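CCMAN5 (Cellulosimicrobium cellulans, PDB 2XSG) hydrolyses alpha-mannosidic linkages as a family 92 alpha-mannosidase, and probably exposes mannose-6-phosphate on yeast-made glycoproteins. Local coordinates at residues Gly439-Asp444 with Gly449-Asn454; Leu512-Ala517 with Gln522-Ala527; Tyr542-Ala547 with Asp551-Ala556. All coordinates share one frame; numbering follows the deposited sequence.

Contact 1. Residues Gly439-Asp444 with Gly449-Asn454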
loop_
_atom_site.group_PDB
_atom_site.type_symbol
_atom_site.label_atom_id
_atom_site.label_comp_id
_atom_site.label_asym_id
_atom_site.label_seq_id
_atom_site.Cartn_x
_atom_site.Cartn_y
_atom_site.Cartn_z
ATOM N N GLY A 439 -2.128 22.979 -7.152
ATOM C CA GLY A 439 -2.889 23.816 -8.072
ATOM C C GLY A 439 -3.414 25.027 -7.334
ATOM O O GLY A 439 -3.340 25.095 -6.099
ATOM N N GLN A 440 -3.940 25.979 -8.097
ATOM C CA GLN A 440 -4.552 27.193 -7.554
ATOM C C GLN A 440 -6.026 27.234 -7.932
ATOM O O GLN A 440 -6.399 26.792 -9.021
ATOM C CB GLN A 440 -3.883 28.453 -8.116
ATOM C CG GLN A 440 -2.441 28.277 -8.561
ATOM C CD GLN A 440 -1.518 28.053 -7.403
ATOM O OE1 GLN A 440 -1.628 28.727 -6.365
ATOM N NE2 GLN A 440 -0.591 27.095 -7.557
ATOM N N TYR A 441 -6.861 27.765 -7.037
ATOM C CA TYR A 441 -8.225 28.132 -7.413
ATOM C C TYR A 441 -8.145 29.137 -8.581
ATOM O O TYR A 441 -7.216 29.962 -8.634
ATOM C CB TYR A 441 -8.961 28.757 -6.224
ATOM C CG TYR A 441 -9.326 27.785 -5.116
ATOM C CD1 TYR A 441 -10.215 26.733 -5.350
ATOM C CD2 TYR A 441 -8.798 27.933 -3.835
ATOM C CE1 TYR A 441 -10.553 25.829 -4.336
ATOM C CE2 TYR A 441 -9.124 27.048 -2.815
ATOM C CZ TYR A 441 -10.004 26.004 -3.070
ATOM O OH TYR A 441 -10.331 25.147 -2.068
ATOM N N SER A 442 -9.088 29.058 -9.521
ATOM C CA SER A 442 -9.191 30.072 -10.576
ATOM C C SER A 442 -9.648 31.419 -9.974
ATOM O O SER A 442 -10.075 31.475 -8.810
ATOM C CB SER A 442 -10.189 29.632 -11.644
ATOM O OG SER A 442 -11.527 29.789 -11.167
ATOM N N ALA A 443 -9.564 32.491 -10.770
ATOM C CA ALA A 443 -10.092 33.792 -10.366
ATOM C C ALA A 443 -11.496 33.675 -9.761
ATOM O O ALA A 443 -11.727 34.101 -8.626
ATOM C CB ALA A 443 -10.088 34.786 -11.567
ATOM N N ASP A 444 -12.424 33.085 -10.511
ATOM C CA ASP A 444 -13.815 32.989 -10.050
ATOM C C ASP A 444 -13.919 32.185 -8.769
ATOM O O ASP A 444 -14.701 32.526 -7.884
ATOM C CB ASP A 444 -14.737 32.436 -11.138
ATOM C CG ASP A 444 -15.008 33.456 -12.252
ATOM O OD1 ASP A 444 -14.889 34.672 -11.989
ATOM O OD2 ASP A 444 -15.338 33.038 -13.389
ATOM N N GLY A 449 -14.717 31.249 -3.146
ATOM C CA GLY A 449 -14.135 30.408 -2.099
ATOM C C GLY A 449 -14.260 28.901 -2.266
ATOM O O GLY A 449 -13.998 28.156 -1.312
ATOM N N TYR A 450 -14.622 28.443 -3.467
ATOM C CA TYR A 450 -14.816 27.003 -3.732
ATOM C C TYR A 450 -14.990 26.683 -5.225
ATOM O O TYR A 450 -15.356 27.548 -6.027
ATOM C CB TYR A 450 -16.016 26.452 -2.947
ATOM C CG TYR A 450 -17.308 27.167 -3.280
ATOM C CD1 TYR A 450 -18.138 26.714 -4.309
ATOM C CD2 TYR A 450 -17.683 28.320 -2.586
ATOM C CE1 TYR A 450 -19.319 27.381 -4.627
ATOM C CE2 TYR A 450 -18.866 28.991 -2.894
ATOM C CZ TYR A 450 -19.670 28.526 -3.914
ATOM O OH TYR A 450 -20.836 29.206 -4.211
ATOM N N VAL A 451 -14.748 25.430 -5.588
ATOM C CA VAL A 451 -14.968 24.971 -6.961
ATOM C C VAL A 451 -16.459 24.656 -7.139
ATOM O O VAL A 451 -17.007 23.814 -6.424
ATOM C CB VAL A 451 -14.099 23.730 -7.284
ATOM C CG1 VAL A 451 -14.229 23.343 -8.765
ATOM C CG2 VAL A 451 -12.629 23.995 -6.915
ATOM N N ALA A 452 -17.104 25.353 -8.081
ATOM C CA ALA A 452 -18.543 25.217 -8.341
ATOM C C ALA A 452 -18.956 23.784 -8.667
ATOM O O ALA A 452 -18.387 23.164 -9.564
ATOM C CB ALA A 452 -18.968 26.160 -9.485
ATOM N N GLY A 453 -19.951 23.263 -7.952
ATOM C CA GLY A 453 -20.447 21.898 -8.199
ATOM C C GLY A 453 -19.462 20.753 -7.957
ATOM O O GLY A 453 -19.731 19.603 -8.326
ATOM N N ASN A 454 -18.327 21.048 -7.333
ATOM C CA ASN A 454 -17.296 20.032 -7.113
ATOM C C ASN A 454 -16.808 20.025 -5.648
ATOM O O ASN A 454 -15.702 20.456 -5.362
ATOM C CB ASN A 454 -16.131 20.212 -8.108
ATOM C CG ASN A 454 -15.272 18.954 -8.261
ATOM O OD1 ASN A 454 -15.192 18.116 -7.366
ATOM N ND2 ASN A 454 -14.629 18.825 -9.409
HETATM O O HOH W 1 -13.146 25.431 -1.092
#
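Y441 and V451 meet because chi1 of -71° sets the tyrosine CG opposite its own carbonyl carbon, carrying the ring across to the other segment, while V451, with CG1 anti to its backbone N (chi1 -174°), turns CG2 back to the N side and toward that ring. One segment runs into the short helix 443-448 and the other follows it as the turn leading to helix 455-474, in the helical catalytic domain of family 92, whose six-hairpin clan is consistent with an (alpha/alpha)6 barrel. V451 CG2 comes in at the ring edge, close to the ring plane, 3.8 Å from Y441 CE1. Y441 CE1 also approaches the backbone at Y450 CA (4.5 Å). The remainder of the tyrosine is buried against Q487 and P491 of helix 478-495 and makes a cation-pi contact with R461 of helix 455-474. S442 is the N-cap of helix 443-448: its side chain caps a helix backbone N while E445 OE1 takes the S442 N, a pair that fits a capping box. V451 to N454 form a type II turn with G453 third in it, closed by N454 N to V451 O at 3.2 Å; N454 OD1 then caps A457 N at the start of helix 455-474. G449 leaves the short helix with positive phi, and one water donates both to its carbonyl, G449 O, 2.9 Å away, and to Y441 OH, 3.0 Å away.

Contact 2. Residues Leu512-Ala517 with Gln522-Ala527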
loop_
_atom_site.group_PDB
_atom_site.type_symbol
_atom_site.label_atom_id
_atom_site.label_comp_id
_atom_site.label_asym_id
_atom_site.label_seq_id
_atom_site.Cartn_x
_atom_site.Cartn_y
_atom_site.Cartn_z
ATOM N N LEU A 512 -21.307 18.732 4.146
ATOM C CA LEU A 512 -20.730 18.979 2.842
ATOM C C LEU A 512 -21.789 18.743 1.769
ATOM O O LEU A 512 -22.404 17.673 1.724
ATOM C CB LEU A 512 -19.534 18.057 2.617
ATOM C CG LEU A 512 -18.793 18.181 1.274
ATOM C CD1 LEU A 512 -18.022 19.523 1.159
ATOM C CD2 LEU A 512 -17.840 17.019 1.094
ATOM N N THR A 513 -21.989 19.757 0.929
ATOM C CA THR A 513 -23.012 19.777 -0.123
ATOM C C THR A 513 -22.473 20.542 -1.354
ATOM O O THR A 513 -21.821 21.574 -1.192
ATOM C CB THR A 513 -24.306 20.474 0.397
ATOM O OG1 THR A 513 -24.747 19.826 1.583
ATOM C CG2 THR A 513 -25.441 20.422 -0.612
ATOM N N PRO A 514 -22.729 20.042 -2.587
ATOM C CA PRO A 514 -22.270 20.810 -3.739
ATOM C C PRO A 514 -22.985 22.179 -3.806
ATOM O O PRO A 514 -24.170 22.299 -3.457
ATOM C CB PRO A 514 -22.668 19.930 -4.927
ATOM C CG PRO A 514 -23.859 19.161 -4.416
ATOM C CD PRO A 514 -23.485 18.849 -2.999
ATOM N N ARG A 515 -22.256 23.185 -4.261
ATOM C CA ARG A 515 -22.755 24.552 -4.286
ATOM C C ARG A 515 -22.484 25.157 -5.644
ATOM O O ARG A 515 -21.374 25.063 -6.168
ATOM C CB ARG A 515 -22.074 25.371 -3.200
ATOM C CG ARG A 515 -22.939 26.456 -2.600
ATOM C CD ARG A 515 -22.124 27.366 -1.679
ATOM N NE ARG A 515 -22.977 28.424 -1.124
ATOM C CZ ARG A 515 -22.683 29.163 -0.059
ATOM N NH1 ARG A 515 -21.542 28.989 0.602
ATOM N NH2 ARG A 515 -23.546 30.083 0.343
ATOM N N ALA A 516 -23.526 25.769 -6.213
ATOM C CA ALA A 516 -23.465 26.378 -7.528
ATOM C C ALA A 516 -22.577 27.632 -7.514
ATOM O O ALA A 516 -22.232 28.158 -6.444
ATOM C CB ALA A 516 -24.884 26.715 -8.023
ATOM N N ALA A 517 -22.217 28.100 -8.704
ATOM C CA ALA A 517 -21.431 29.322 -8.839
ATOM C C ALA A 517 -22.071 30.521 -8.122
ATOM O O ALA A 517 -21.373 31.276 -7.455
ATOM C CB ALA A 517 -21.154 29.632 -10.310
ATOM N N GLN A 522 -26.771 22.988 -4.311
ATOM C CA GLN A 522 -27.251 22.049 -5.325
ATOM C C GLN A 522 -27.841 20.807 -4.676
ATOM O O GLN A 522 -27.364 20.346 -3.642
ATOM C CB GLN A 522 -26.149 21.689 -6.334
ATOM C CG GLN A 522 -25.762 22.863 -7.265
ATOM C CD GLN A 522 -24.518 22.587 -8.103
ATOM O OE1 GLN A 522 -24.331 23.171 -9.169
ATOM N NE2 GLN A 522 -23.682 21.679 -7.639
ATOM N N SER A 523 -28.896 20.283 -5.286
ATOM C CA SER A 523 -29.588 19.105 -4.782
ATOM C C SER A 523 -28.679 17.870 -4.820
ATOM O O SER A 523 -28.015 17.624 -5.824
ATOM C CB SER A 523 -30.859 18.875 -5.619
ATOM O OG SER A 523 -31.368 17.567 -5.424
ATOM N N ALA A 524 -28.666 17.091 -3.742
ATOM C CA ALA A 524 -27.821 15.889 -3.661
ATOM C C ALA A 524 -28.281 14.926 -2.561
ATOM O O ALA A 524 -28.625 15.364 -1.469
ATOM C CB ALA A 524 -26.363 16.294 -3.430
ATOM N N ASP A 525 -28.327 13.625 -2.865
ATOM C CA ASP A 525 -28.464 12.590 -1.839
ATOM C C ASP A 525 -27.091 12.394 -1.197
ATOM O O ASP A 525 -26.152 11.920 -1.852
ATOM C CB ASP A 525 -28.973 11.277 -2.473
ATOM C CG ASP A 525 -29.042 10.099 -1.484
ATOM O OD1 ASP A 525 -28.788 10.248 -0.285
ATOM O OD2 ASP A 525 -29.350 8.982 -1.927
ATOM N N HIS A 526 -26.971 12.749 0.083
ATOM C CA HIS A 526 -25.673 12.739 0.773
ATOM C C HIS A 526 -25.138 11.311 1.035
ATOM O O HIS A 526 -23.964 11.127 1.426
ATOM C CB HIS A 526 -25.774 13.528 2.084
ATOM C CG HIS A 526 -25.900 15.012 1.894
ATOM N ND1 HIS A 526 -27.085 15.625 1.531
ATOM C CD2 HIS A 526 -24.987 16.006 2.023
ATOM C CE1 HIS A 526 -26.893 16.931 1.436
ATOM N NE2 HIS A 526 -25.625 17.188 1.728
ATOM N N ALA A 527 -25.995 10.311 0.824
ATOM C CA ALA A 527 -25.611 8.917 1.044
ATOM C C ALA A 527 -25.377 8.161 -0.268
ATOM O O ALA A 527 -25.030 6.983 -0.256
ATOM C CB ALA A 527 -26.658 8.217 1.897
#
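P514 and Q522 join two extended backbone pieces that run nearly antiparallel, 159° apart end to end, through Q522 N donating to P514 O at 2.8 Å; the bond is fairly straight (165° at the hydrogen), though the donor is tilted from the carbonyl plane. Beside this bond the Q522 side chain, extended beyond CG, reaches across the first segment. Its NE2 comes to 3.4 Å from P514 CB, while OE1 rests on A516, 3.8 Å from its CB. Replacing Q522 by an alanine would probably leave P514 CB and A516 without the amide that packs on them and open a gap there. The proline ring fills the next position: P514 CD meets the A524 methyl, its CB, at 3.9 Å. Farther along, H526 uses its ring edge: NE2 donates to T513 OG1 at 2.8 Å with the oxygen in the imidazole plane, and CD2 on the same ring edge sits 3.1 Å from L512 O. T513 OG1 also hydrogen-bonds L511 O, so two partners hold the hydroxyl, which should restrict its rotation. D525 OD1 accepts from A527 N at 3.0 Å, meeting it from above the carboxylate plane, in an Asx turn that spans D525 to A527 with H526 between them. The whole is an irregular, hairpin-like excursion that leaves the end of strand 508-512 and precedes helix 539-542 in the family 92 catalytic domain.

Contact 3. Residues Tyr542-Ala547 with Asp551-Ala556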
loop_
_atom_site.group_PDB
_atom_site.type_symbol
_atom_site.label_atom_id
_atom_site.label_comp_id
_atom_site.label_asym_id
_atom_site.label_seq_id
_atom_site.Cartn_x
_atom_site.Cartn_y
_atom_site.Cartn_z
ATOM N N TYR A 542 -17.094 12.035 2.515
ATOM C CA TYR A 542 -16.257 13.201 2.241
ATOM C C TYR A 542 -16.477 14.372 3.198
ATOM O O TYR A 542 -15.596 15.229 3.325
ATOM C CB TYR A 542 -16.460 13.675 0.807
ATOM C CG TYR A 542 -15.592 13.000 -0.209
ATOM C CD1 TYR A 542 -15.965 11.789 -0.801
ATOM C CD2 TYR A 542 -14.404 13.586 -0.609
ATOM C CE1 TYR A 542 -15.152 11.178 -1.764
ATOM C CE2 TYR A 542 -13.588 12.987 -1.560
ATOM C CZ TYR A 542 -13.971 11.795 -2.135
ATOM O OH TYR A 542 -13.126 11.252 -3.072
ATOM N N HIS A 543 -17.628 14.430 3.868
ATOM C CA HIS A 543 -17.889 15.495 4.850
ATOM C C HIS A 543 -16.722 15.753 5.832
ATOM O O HIS A 543 -16.394 16.919 6.141
ATOM C CB HIS A 543 -19.187 15.255 5.633
ATOM C CG HIS A 543 -19.487 16.344 6.622
ATOM N ND1 HIS A 543 -19.374 16.166 7.983
ATOM C CD2 HIS A 543 -19.822 17.644 6.442
ATOM C CE1 HIS A 543 -19.656 17.298 8.603
ATOM N NE2 HIS A 543 -19.925 18.214 7.689
ATOM N N TRP A 544 -16.108 14.662 6.293
ATOM C CA TRP A 544 -15.086 14.664 7.339
ATOM C C TRP A 544 -13.666 14.868 6.784
ATOM O O TRP A 544 -12.694 14.780 7.535
ATOM C CB TRP A 544 -15.146 13.351 8.157
ATOM C CG TRP A 544 -16.544 12.972 8.577
ATOM C CD1 TRP A 544 -17.352 12.033 7.999
ATOM C CD2 TRP A 544 -17.298 13.538 9.664
ATOM N NE1 TRP A 544 -18.568 11.979 8.661
ATOM C CE2 TRP A 544 -18.562 12.898 9.677
ATOM C CE3 TRP A 544 -17.030 14.532 10.622
ATOM C CZ2 TRP A 544 -19.552 13.215 10.612
ATOM C CZ3 TRP A 544 -18.019 14.857 11.541
ATOM C CH2 TRP A 544 -19.270 14.202 11.522
ATOM N N TYR A 545 -13.546 15.144 5.482
ATOM C CA TYR A 545 -12.239 15.115 4.814
ATOM C C TYR A 545 -11.195 16.064 5.390
ATOM O O TYR A 545 -10.003 15.709 5.502
ATOM C CB TYR A 545 -12.367 15.344 3.303
ATOM C CG TYR A 545 -11.166 14.871 2.513
ATOM C CD1 TYR A 545 -10.078 15.719 2.270
ATOM C CD2 TYR A 545 -11.114 13.576 1.998
ATOM C CE1 TYR A 545 -8.972 15.283 1.532
ATOM C CE2 TYR A 545 -10.008 13.132 1.253
ATOM C CZ TYR A 545 -8.948 13.982 1.036
ATOM O OH TYR A 545 -7.869 13.529 0.307
ATOM N N ASP A 546 -11.634 17.265 5.760
ATOM C CA ASP A 546 -10.688 18.285 6.178
ATOM C C ASP A 546 -10.289 18.068 7.631
ATOM O O ASP A 546 -10.642 18.837 8.535
ATOM C CB ASP A 546 -11.224 19.691 5.834
ATOM C CG ASP A 546 -11.197 19.953 4.336
ATOM O OD1 ASP A 546 -10.397 19.278 3.639
ATOM O OD2 ASP A 546 -11.956 20.811 3.850
ATOM N N ALA A 547 -9.563 16.961 7.830
ATOM C CA ALA A 547 -9.283 16.425 9.150
ATOM C C ALA A 547 -8.289 17.250 9.974
ATOM O O ALA A 547 -8.038 16.928 11.142
ATOM C CB ALA A 547 -8.824 14.961 9.048
ATOM N N ASP A 551 -12.425 21.308 14.629
ATOM C CA ASP A 551 -13.075 22.358 15.413
ATOM C C ASP A 551 -13.938 23.240 14.522
ATOM O O ASP A 551 -15.099 23.494 14.839
ATOM C CB ASP A 551 -12.069 23.212 16.161
ATOM C CG ASP A 551 -12.735 24.101 17.214
ATOM O OD1 ASP A 551 -13.128 25.242 16.880
ATOM O OD2 ASP A 551 -12.885 23.646 18.369
ATOM N N ALA A 552 -13.366 23.699 13.406
ATOM C CA ALA A 552 -14.106 24.520 12.459
ATOM C C ALA A 552 -15.225 23.692 11.823
ATOM O O ALA A 552 -16.301 24.205 11.557
ATOM C CB ALA A 552 -13.176 25.095 11.384
ATOM N N LEU A 553 -14.969 22.405 11.587
ATOM C CA LEU A 553 -15.997 21.550 11.011
ATOM C C LEU A 553 -17.172 21.406 11.975
ATOM O O LEU A 553 -18.320 21.546 11.556
ATOM C CB LEU A 553 -15.443 20.189 10.602
ATOM C CG LEU A 553 -16.354 19.319 9.736
ATOM C CD1 LEU A 553 -16.519 19.972 8.377
ATOM C CD2 LEU A 553 -15.738 17.952 9.549
ATOM N N VAL A 554 -16.888 21.170 13.257
ATOM C CA VAL A 554 -17.956 21.082 14.284
ATOM C C VAL A 554 -18.826 22.356 14.288
ATOM O O VAL A 554 -20.042 22.266 14.246
ATOM C CB VAL A 554 -17.399 20.708 15.716
ATOM C CG1 VAL A 554 -18.453 20.859 16.815
ATOM C CG2 VAL A 554 -16.869 19.270 15.737
ATOM N N GLU A 555 -18.191 23.524 14.310
ATOM C CA GLU A 555 -18.897 24.819 14.201
ATOM C C GLU A 555 -19.718 24.974 12.917
ATOM O O GLU A 555 -20.879 25.373 12.969
ATOM C CB GLU A 555 -17.928 26.004 14.371
ATOM C CG GLU A 555 -18.501 27.353 13.872
ATOM C CD GLU A 555 -17.911 28.605 14.569
ATOM O OE1 GLU A 555 -17.217 28.459 15.599
ATOM O OE2 GLU A 555 -18.159 29.744 14.086
ATOM N N ALA A 556 -19.130 24.647 11.771
ATOM C CA ALA A 556 -19.846 24.779 10.506
ATOM C C ALA A 556 -21.048 23.837 10.430
ATOM O O ALA A 556 -22.016 24.127 9.730
ATOM C CB ALA A 556 -18.899 24.550 9.320
#
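L553 carries this contact, its two methyl groups set against H543 and W544. CD2 lies 3.6 Å from H543 O and 3.8 Å from W544 CE3, so one methyl touches both a backbone carbonyl and the six-membered part of the indole. CD1 reaches the imidazole, 3.9 Å from H543 NE2, and L553 CG stands 4.0 Å from H543 CE1. Next come the two rings themselves. With CG anti to its backbone N (chi1 -179°), H543 sets its imidazole edge-to-face against the indole of its neighbour, ND1 lying 3.6 Å above the centre of the W544 ring system and W544 CE2 in the imidazole plane. A type I turn from Y542 to Y545, closed by Y545 N to Y542 O at 3.0 Å, presents both residues to the helix. Farther out, M567 and M570 of helix 560-570 pack on W544, and I492 of helix 478-495 on L553. Helix 550-556 is itself tied by A552 N to D549 OD1 and by D551 N to S767 OG. No hydrogen bond crosses between the two segments, so between them the buried contact is apolar and van der Waals in kind, with H543 O and NE2 facing leucine methyls.

Overall arrangement
From the N terminus, contact 1 closes round helix 443-448, contact 2 closes the loop after strand 508-512, and contact 3 links the chain leaving helix 539-542 to helix 550-556. They follow in series; none nests in or crosses another. Contacts 1 and 2 touch directly: Y450 OH probably hydrogen-bonds A516 O (2.8 Å), and G453 N probably bonds R515 O (2.9 Å), tying the turn before helix 455-474 to the later loop. Contact 2 leans on contact 3 where L512 CD2 packs 3.6 Å from Y542 CB. Contacts 1 and 3 do not meet, their nearest atoms about 8 Å apart; contact 2 touches both, and so lies between them in the packing.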